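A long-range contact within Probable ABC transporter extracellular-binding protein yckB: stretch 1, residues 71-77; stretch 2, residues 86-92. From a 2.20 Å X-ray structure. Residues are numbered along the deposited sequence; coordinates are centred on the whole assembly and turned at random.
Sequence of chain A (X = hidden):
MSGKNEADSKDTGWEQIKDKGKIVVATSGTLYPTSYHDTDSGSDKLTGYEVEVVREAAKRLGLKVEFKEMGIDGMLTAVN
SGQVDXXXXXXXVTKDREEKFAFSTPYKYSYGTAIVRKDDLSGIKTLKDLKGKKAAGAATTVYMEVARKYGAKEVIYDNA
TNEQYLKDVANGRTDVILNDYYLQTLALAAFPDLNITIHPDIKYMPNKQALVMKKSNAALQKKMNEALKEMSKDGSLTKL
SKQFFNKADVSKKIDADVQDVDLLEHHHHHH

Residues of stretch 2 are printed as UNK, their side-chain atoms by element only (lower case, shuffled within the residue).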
# COMPACT_ATOMS: atom_id res chain seq x y z
N GLY A 71 0.57 14.07 7.36
CA GLY A 71 0.31 12.79 7.99
C GLY A 71 -1.03 12.24 7.55
O GLY A 71 -1.88 12.98 7.05
N ILE A 72 -1.23 10.94 7.73
CA ILE A 72 -2.49 10.31 7.34
C ILE A 72 -3.64 10.94 8.12
O ILE A 72 -4.77 11.04 7.63
CB ILE A 72 -2.46 8.78 7.62
CG1 ILE A 72 -3.73 8.12 7.09
CG2 ILE A 72 -2.31 8.53 9.11
CD1 ILE A 72 -3.86 8.15 5.57
N ASP A 73 -3.35 11.38 9.34
CA ASP A 73 -4.36 12.00 10.19
C ASP A 73 -4.73 13.39 9.67
O ASP A 73 -3.87 14.19 9.33
CB ASP A 73 -3.84 12.12 11.62
CG ASP A 73 -4.84 12.78 12.55
OD1 ASP A 73 -5.98 12.28 12.65
OD2 ASP A 73 -4.48 13.80 13.19
N GLY A 74 -6.03 13.66 9.60
CA GLY A 74 -6.50 14.94 9.12
C GLY A 74 -6.49 15.05 7.61
O GLY A 74 -6.96 16.04 7.04
N MSE A 75 -5.97 14.02 6.95
CA MSE A 75 -5.90 14.00 5.50
C MSE A 75 -7.31 13.97 4.93
O MSE A 75 -7.67 14.77 4.07
CB MSE A 75 -5.11 12.78 5.04
CG MSE A 75 -4.67 12.82 3.59
SE MSE A 75 -3.48 11.35 3.17
CE MSE A 75 -1.81 12.11 3.77
N LEU A 76 -8.12 13.03 5.42
CA LEU A 76 -9.50 12.90 4.96
C LEU A 76 -10.28 14.16 5.29
O LEU A 76 -11.19 14.55 4.55
CB LEU A 76 -10.16 11.69 5.64
CG LEU A 76 -9.56 10.32 5.33
CD1 LEU A 76 -10.10 9.31 6.33
CD2 LEU A 76 -9.90 9.91 3.91
N THR A 77 -9.93 14.80 6.40
CA THR A 77 -10.59 16.03 6.82
C THR A 77 -10.27 17.15 5.84
O THR A 77 -11.09 18.03 5.58
CB THR A 77 -10.14 16.46 8.24
OG1 THR A 77 -10.58 15.49 9.20
CG2 THR A 77 -10.72 17.82 8.60
N UNK A 86 -8.00 15.88 -3.39
CA UNK A 86 -8.02 14.44 -3.21
C UNK A 86 -6.88 14.00 -2.32
O UNK A 86 -5.96 14.77 -2.04
c UNK A 86 -7.93 13.75 -4.57
N UNK A 87 -6.94 12.75 -1.88
CA UNK A 87 -5.91 12.17 -1.03
C UNK A 87 -5.49 10.83 -1.63
O UNK A 87 -6.33 9.99 -1.96
c UNK A 87 -6.43 11.98 0.38
N UNK A 88 -4.18 10.65 -1.79
CA UNK A 88 -3.63 9.42 -2.35
C UNK A 88 -2.59 8.92 -1.36
O UNK A 88 -1.46 9.40 -1.34
c UNK A 88 -2.98 9.70 -3.70
N UNK A 89 -2.97 7.95 -0.54
CA UNK A 89 -2.04 7.46 0.46
C UNK A 89 -2.33 6.03 0.86
O UNK A 89 -2.53 5.74 2.04
c UNK A 89 -2.11 8.37 1.70
c UNK A 89 -0.90 8.21 2.61
o UNK A 89 -1.02 8.22 3.83
n UNK A 89 0.29 8.10 2.01
N UNK A 90 -2.37 5.13 -0.11
CA UNK A 90 -2.60 3.72 0.17
C UNK A 90 -3.85 3.51 1.03
O UNK A 90 -3.87 2.65 1.92
o UNK A 90 -1.24 1.21 -0.50
c UNK A 90 -1.36 3.15 0.87
c UNK A 90 -1.19 1.66 0.67
o UNK A 90 -0.99 0.95 1.68
N UNK A 91 -4.89 4.29 0.77
CA UNK A 91 -6.12 4.20 1.54
C UNK A 91 -7.05 3.11 1.01
O UNK A 91 -7.44 3.13 -0.16
c UNK A 91 -8.07 5.49 2.43
c UNK A 91 -5.88 6.64 2.03
c UNK A 91 -6.41 8.04 1.91
c UNK A 91 -6.84 5.55 1.54
N UNK A 92 -7.40 2.16 1.87
CA UNK A 92 -8.26 1.07 1.46
C UNK A 92 -9.68 1.52 1.16
O UNK A 92 -10.19 2.48 1.74
c UNK A 92 -6.96 -0.59 2.91
o UNK A 92 -6.12 -0.76 2.00
o UNK A 92 -6.74 -0.88 4.10
c UNK A 92 -8.33 -0.02 2.55

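Position 86 carries one side-chain atom, a carbon. It points away from stretch 1 and touches nothing there. A lone carbon is CB, so this is Ala86.

Position 87 also has a single carbon. This one points toward stretch 1, and CB lies 3.8 Å from CG of Met75, which is modelled as selenomethionine. One carbon again means alanine, so this is Ala87. With so short a side chain, the shaft of Met75 packs directly over it.

Position 88 has one carbon as well. It points away and makes no contact with stretch 1. This is Ala88. The direction of CB has alternated over these three positions, as expected for an extended backbone.

Position 89 has four side-chain atoms: two carbons, the second bonded to one oxygen and one nitrogen. CB points toward stretch 1 and lies 3.6 Å from SE of Met75. A short chain ending in a carboxamide identifies Asn89. Its amide also lies close to the end of Ile72, but that group is probably turned over in the model, so no claim is rested on its individual atoms.

Position 90 has two carbons, and the second carries two oxygens. CB points sideways, and no atom of the side chain touches stretch 1. A carboxylate one carbon beyond CB makes this Asp90. Its OD1 is hydrogen-bonded elsewhere in the structure.

Position 91 has four carbons and no other element. The side chain forks at its first carbon, and one arm is two carbons long. It points toward stretch 1 and meets Ile72 and Leu76. Branching at CB with unequal arms identifies Ile91. Its CG1 is 4.3 Å from CD1 of Ile72, and its CD1 is 4.4 Å from CD2 of Leu76.

Position 92 has two carbons, the second bearing two oxygens. It is out of reach of stretch 1. This is Asp92, and its OD1 is also hydrogen-bonded elsewhere.

The contact works by apolar packing. No hydrogen bond crosses between the stretches, and the buried surface, both sides summed, is 253 Å². Met75 covers Ala87 and the CB of Asn89, while Ile72 and Leu76 both reach Ile91. The CA-to-CB bonds of Ile72 and Leu76 point sideways, but their ends come nearer. Within stretch 1, Met75 N donates to Ile72 O at 3.3 Å, a link across the turn leading into the helix. Gly74 is the N-cap residue, and its positive phi favours glycine.

Stretch 2 86-92: AAANDID
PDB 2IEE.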